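Local coordinates for D-3-phosphoglycerate dehydrogenase oxidoreductase protein (Ralstonia solanacearum, PDB 3GG9) that probably acts as an NAD-dependent D-3-phosphoglycerate dehydrogenase of the D-isomer specific 2-hydroxyacid dehydrogenase family, at residues N193-A198 / F203-S208; E207-L212 / R230-V235. All coordinates share one frame; numbering follows the deposited sequence. Where two conformers were deposited one is given.

Contact 1 of 2, residues N193-A198 / F203-S208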
loop_
_atom_site.group_PDB
_atom_site.type_symbol
_atom_site.label_atom_id
_atom_site.label_comp_id
_atom_site.label_asym_id
_atom_site.label_seq_id
_atom_site.Cartn_x
_atom_site.Cartn_y
_atom_site.Cartn_z
ATOM N N ASN A 193 14.070 19.167 20.490
ATOM C CA ASN A 193 14.448 17.818 20.948
ATOM C C ASN A 193 14.224 16.720 19.879
ATOM O O ASN A 193 14.982 15.773 19.833
ATOM C CB ASN A 193 13.832 17.452 22.314
ATOM C CG ASN A 193 14.592 18.084 23.508
ATOM O OD1 ASN A 193 13.990 18.435 24.512
ATOM N ND2 ASN A 193 15.907 18.209 23.392
ATOM N N SER A 194 13.216 16.883 19.015
ATOM C CA SER A 194 13.046 16.030 17.832
ATOM C C SER A 194 14.262 16.124 16.903
ATOM O O SER A 194 14.761 15.109 16.425
ATOM C CB SER A 194 11.811 16.432 17.034
ATOM O OG SER A 194 10.613 16.076 17.700
ATOM N N LYS A 195 14.723 17.350 16.653
ATOM C CA LYS A 195 15.901 17.571 15.830
ATOM C C LYS A 195 17.114 16.879 16.422
ATOM O O LYS A 195 17.890 16.296 15.682
ATOM C CB LYS A 195 16.189 19.051 15.640
ATOM C CG LYS A 195 15.103 19.832 14.904
ATOM C CD LYS A 195 15.449 21.287 15.040
ATOM C CE LYS A 195 14.681 22.164 14.101
ATOM N NZ LYS A 195 15.059 23.566 14.420
ATOM N N GLU A 196 17.237 16.903 17.750
ATOM C CA GLU A 196 18.419 16.361 18.438
ATOM C C GLU A 196 18.447 14.844 18.307
ATOM O O GLU A 196 19.489 14.254 18.006
ATOM C CB GLU A 196 18.451 16.785 19.919
ATOM C CG GLU A 196 18.750 18.273 20.175
ATOM C CD GLU A 196 18.778 18.654 21.678
ATOM O OE1 GLU A 196 18.651 19.859 22.002
ATOM O OE2 GLU A 196 18.932 17.758 22.540
ATOM N N ARG A 197 17.286 14.234 18.518
ATOM C CA ARG A 197 17.156 12.788 18.417
ATOM C C ARG A 197 17.312 12.319 16.968
ATOM O O ARG A 197 17.879 11.260 16.726
ATOM C CB ARG A 197 15.836 12.320 19.040
ATOM C CG ARG A 197 15.796 12.510 20.554
ATOM C CD ARG A 197 14.601 11.826 21.212
ATOM N NE ARG A 197 13.466 12.735 21.381
ATOM C CZ ARG A 197 13.273 13.518 22.441
ATOM N NH1 ARG A 197 14.140 13.516 23.450
ATOM N NH2 ARG A 197 12.207 14.309 22.490
ATOM N N ALA A 198 16.828 13.120 16.012
ATOM C CA ALA A 198 17.035 12.828 14.589
ATOM C C ALA A 198 18.521 12.838 14.198
ATOM O O ALA A 198 18.988 11.887 13.574
ATOM C CB ALA A 198 16.238 13.773 13.709
ATOM N N PHE A 203 19.924 11.008 10.963
ATOM C CA PHE A 203 19.063 11.659 9.990
ATOM C C PHE A 203 19.415 13.121 9.829
ATOM O O PHE A 203 19.754 13.802 10.807
ATOM C CB PHE A 203 17.583 11.488 10.363
ATOM C CG PHE A 203 17.075 10.088 10.162
ATOM C CD1 PHE A 203 16.898 9.236 11.239
ATOM C CD2 PHE A 203 16.818 9.604 8.877
ATOM C CE1 PHE A 203 16.455 7.923 11.054
ATOM C CE2 PHE A 203 16.366 8.286 8.685
ATOM C CZ PHE A 203 16.182 7.453 9.774
ATOM N N ALA A 204 19.358 13.586 8.587
ATOM C CA ALA A 204 19.471 15.002 8.261
ATOM C C ALA A 204 18.245 15.769 8.751
ATOM O O ALA A 204 17.117 15.267 8.709
ATOM C CB ALA A 204 19.607 15.165 6.780
ATOM N N VAL A 205 18.479 16.991 9.218
ATOM C CA VAL A 205 17.422 17.862 9.679
ATOM C C VAL A 205 17.281 18.947 8.636
ATOM O O VAL A 205 18.273 19.499 8.189
ATOM C CB VAL A 205 17.768 18.431 11.082
ATOM C CG1 VAL A 205 16.833 19.557 11.480
ATOM C CG2 VAL A 205 17.709 17.313 12.096
ATOM N N ALA A 206 16.047 19.220 8.214
ATOM C CA ALA A 206 15.794 20.248 7.228
ATOM C C ALA A 206 16.225 21.632 7.735
ATOM O O ALA A 206 16.170 21.888 8.937
ATOM C CB ALA A 206 14.316 20.247 6.849
ATOM N N GLU A 207 16.655 22.500 6.814
ATOM C CA GLU A 207 17.126 23.858 7.132
ATOM C C GLU A 207 16.089 24.646 7.908
ATOM O O GLU A 207 16.420 25.388 8.847
ATOM C CB GLU A 207 17.455 24.629 5.855
ATOM C CG GLU A 207 18.684 24.141 5.136
ATOM C CD GLU A 207 19.405 25.246 4.377
ATOM O OE1 GLU A 207 18.822 26.329 4.170
ATOM O OE2 GLU A 207 20.567 25.022 3.992
ATOM N N SER A 208 14.828 24.462 7.508
ATOM C CA SER A 208 13.705 25.120 8.139
ATOM C C SER A 208 12.450 24.336 7.817
ATOM O O SER A 208 12.465 23.430 6.983
ATOM C CB SER A 208 13.562 26.549 7.607
ATOM O OG SER A 208 13.439 26.556 6.203
#

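Contact 2 of 2, residues E207-L212 / R230-V235. Unlike the reference sequence in segment 230-235: Ser231 (reference Gly), Ile233 (reference Val).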
loop_
_atom_site.group_PDB
_atom_site.type_symbol
_atom_site.label_atom_id
_atom_site.label_comp_id
_atom_site.label_asym_id
_atom_site.label_seq_id
_atom_site.Cartn_x
_atom_site.Cartn_y
_atom_site.Cartn_z
ATOM N N GLU A 207 16.655 22.500 6.814
ATOM C CA GLU A 207 17.126 23.858 7.132
ATOM C C GLU A 207 16.089 24.646 7.908
ATOM O O GLU A 207 16.420 25.388 8.847
ATOM C CB GLU A 207 17.455 24.629 5.855
ATOM C CG GLU A 207 18.684 24.141 5.136
ATOM C CD GLU A 207 19.405 25.246 4.377
ATOM O OE1 GLU A 207 18.822 26.329 4.170
ATOM O OE2 GLU A 207 20.567 25.022 3.992
ATOM N N SER A 208 14.828 24.462 7.508
ATOM C CA SER A 208 13.705 25.120 8.139
ATOM C C SER A 208 12.450 24.336 7.817
ATOM O O SER A 208 12.465 23.430 6.983
ATOM C CB SER A 208 13.562 26.549 7.607
ATOM O OG SER A 208 13.439 26.556 6.203
ATOM N N LYS A 209 11.373 24.688 8.497
ATOM C CA LYS A 209 10.048 24.183 8.174
ATOM C C LYS A 209 9.718 24.420 6.704
ATOM O O LYS A 209 9.260 23.506 6.020
ATOM C CB LYS A 209 9.018 24.858 9.073
ATOM C CG LYS A 209 7.612 24.368 8.904
ATOM C CD LYS A 209 6.747 25.122 9.893
ATOM C CE LYS A 209 5.310 25.133 9.474
ATOM N NZ LYS A 209 4.575 26.103 10.327
ATOM N N ASP A 210 9.980 25.634 6.227
ATOM C CA ASP A 210 9.802 25.992 4.815
ATOM C C ASP A 210 10.558 25.054 3.871
ATOM O O ASP A 210 10.031 24.653 2.836
ATOM C CB ASP A 210 10.253 27.436 4.548
ATOM C CG ASP A 210 9.443 28.473 5.313
ATOM O OD1 ASP A 210 9.658 29.680 5.062
ATOM O OD2 ASP A 210 8.603 28.103 6.162
ATOM N N ALA A 211 11.799 24.714 4.230
ATOM C CA ALA A 211 12.653 23.821 3.438
ATOM C C ALA A 211 12.095 22.396 3.334
ATOM O O ALA A 211 12.256 21.730 2.308
ATOM C CB ALA A 211 14.066 23.780 4.030
ATOM N N LEU A 212 11.451 21.946 4.405
ATOM C CA LEU A 212 10.833 20.623 4.451
ATOM C C LEU A 212 9.718 20.490 3.433
ATOM O O LEU A 212 9.640 19.492 2.727
ATOM C CB LEU A 212 10.310 20.329 5.855
ATOM C CG LEU A 212 9.885 18.885 6.135
ATOM C CD1 LEU A 212 11.121 18.013 6.464
ATOM C CD2 LEU A 212 8.901 18.894 7.290
ATOM N N ARG A 230 -1.797 22.762 16.937
ATOM C CA ARG A 230 -3.044 23.027 16.217
ATOM C C ARG A 230 -2.806 24.084 15.134
ATOM O O ARG A 230 -2.261 25.154 15.427
ATOM C CB ARG A 230 -4.130 23.481 17.180
ATOM C CG ARG A 230 -5.505 23.590 16.555
ATOM C CD ARG A 230 -6.547 24.004 17.575
ATOM N NE ARG A 230 -6.585 23.098 18.725
ATOM C CZ ARG A 230 -7.352 22.013 18.808
ATOM N NH1 ARG A 230 -7.308 21.261 19.904
ATOM N NH2 ARG A 230 -8.167 21.682 17.808
ATOM N N SER A 231 -3.183 23.747 13.893
ATOM C CA SER A 231 -3.032 24.595 12.693
ATOM C C SER A 231 -1.590 24.937 12.368
ATOM O O SER A 231 -1.326 25.958 11.734
ATOM C CB SER A 231 -3.856 25.895 12.783
ATOM O OG SER A 231 -5.198 25.629 13.130
ATOM N N ILE A 232 -0.661 24.071 12.775
ATOM C CA ILE A 232 0.766 24.323 12.573
ATOM C C ILE A 232 1.133 24.254 11.091
ATOM O O ILE A 232 2.163 24.781 10.661
ATOM C CB ILE A 232 1.639 23.350 13.421
ATOM C CG1 ILE A 232 3.073 23.878 13.589
ATOM C CG2 ILE A 232 1.580 21.913 12.868
ATOM C CD1 ILE A 232 3.912 23.109 14.588
ATOM N N ILE A 233 0.279 23.595 10.312
ATOM C CA ILE A 233 0.481 23.480 8.882
ATOM C C ILE A 233 -0.589 24.362 8.258
ATOM O O ILE A 233 -1.776 24.181 8.488
ATOM C CB ILE A 233 0.387 22.004 8.408
ATOM C CG1 ILE A 233 1.500 21.183 9.066
ATOM C CG2 ILE A 233 0.532 21.898 6.900
ATOM C CD1 ILE A 233 1.355 19.696 8.845
ATOM N N THR A 234 -0.141 25.344 7.497
ATOM C CA THR A 234 -1.043 26.305 6.892
ATOM C C THR A 234 -1.153 26.024 5.406
ATOM O O THR A 234 -0.405 25.211 4.877
ATOM C CB THR A 234 -0.498 27.722 7.093
ATOM O OG1 THR A 234 0.742 27.852 6.385
ATOM C CG2 THR A 234 -0.265 27.993 8.572
ATOM N N VAL A 235 -2.073 26.707 4.721
ATOM C CA VAL A 235 -2.139 26.663 3.259
ATOM C C VAL A 235 -0.856 27.176 2.616
ATOM O O VAL A 235 -0.472 26.685 1.567
ATOM C CB VAL A 235 -3.335 27.499 2.672
ATOM C CG1 VAL A 235 -3.360 27.434 1.153
ATOM C CG2 VAL A 235 -4.620 26.977 3.171
#

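Contact 1 of 2, residues N193-A198 / F203-S208
The backbone N of Phe203 donates to the carbonyl O of Ala198 at 2.9 Å, moderately bent with an N-H...O angle of 154°, and this bond joins the last turn of helix 192-200 to the chain that returns from it. The donor stands 34° from the carbonyl plane. Ala198 O also lies 3.5 Å from Phe203 CB and sits at the edge of the phenyl ring, near its plane. With CG beside its own backbone N (chi1 -72°), the ring leads away from the 193-198 segment and reaches Ala176 and Arg180 of helix 170-181. Val205 makes most of the apolar part of the contact by spreading its two methyls along the helix. Val205 CG1, anti to the backbone N, meets Lys195 CG at 3.8 Å, where the two side chains cross at about a right angle. Val205 CG2 sits 3.7 Å from Lys195 O. Ala198 CB, which also touches Val188, approaches Phe203 CB to 4.3 Å. Strand 185-189, helix 192-200 and strand 204-205 form a right-handed beta-alpha-beta unit of the Rossmann-type NAD-binding domain, and Ala204 and Ala206 bond through their backbones to Val188. One backbone bond therefore ties the turn after the helix, while methyl and methylene groups seat the edge strand against it, the lysine contributing its aliphatic stem rather than its charge.

Contact 2 of 2, residues E207-L212 / R230-V235
Lys209 extends its side chain across to Ile232, its end meeting the backbone carbonyl oxygen of that residue head-on, NZ nearest and CE behind it. Lys209 NZ donates to Ile232 O at 2.8 Å, and the C=O...N angle of 166° places the ammonium almost straight out from the oxygen. Lys209 CE follows at 3.4 Å from Ile232 O. The reach comes from a lysine extended throughout: CG lies anti to the backbone N (chi1 -176°), the bonds beyond continue the line, and the nearest CA atoms, those of Lys209 and Ile233, remain 9.6 Å apart. Ile232 offers little of its side chain in return, Ile232 CG1 coming within 4.2 Å of Lys209 NZ. Its side chain also touches Leu223 and Phe166, the latter on strand 162-166.

The lysine starts from the first turn of helix 209-215, which follows edge strand 204-205 in the Rossmann-type domain, whereas Ile232 belongs to the loop between strand 218-221 and helix 235-238. Just before the lysine, Ser208 is the N-cap: Ser208 OG accepts from Ala211 N at 3.2 Å, capping the first turn. Through its carbonyl, Ser208 O accepts from Leu212 N at 3.1 Å. On the far side, Ile233 is joined by backbone bonds to Leu255 and Glu257, and Thr234 N donates to Asp237 OD1. The same carboxylate oxygen, outside both segments, is a distant and weak charge partner of Lys209 NZ and would probably add a little to the stability of the ammonium beside the carbonyl.

In the fold
Both contacts lie in the NAD-binding domain, and neither is deep core: contact 1 is partly buried, with Ala198 its buried member, while contact 2 lies at the surface. They meet end to end, sharing Glu207 and Ser208, where edge strand 204-205 passes into helix 209-215, and Ala206 CB packs on Leu212 CD1 at 3.9 Å. Their centres are about 14 Å apart. Contact 1 is the broader, mainly apolar seam, burying 211 Å² between neighbours in sequence within one beta-alpha-beta unit. Contact 2 buries 87 Å² and is a narrow polar link between a helix start and a loop that lie further apart along the chain.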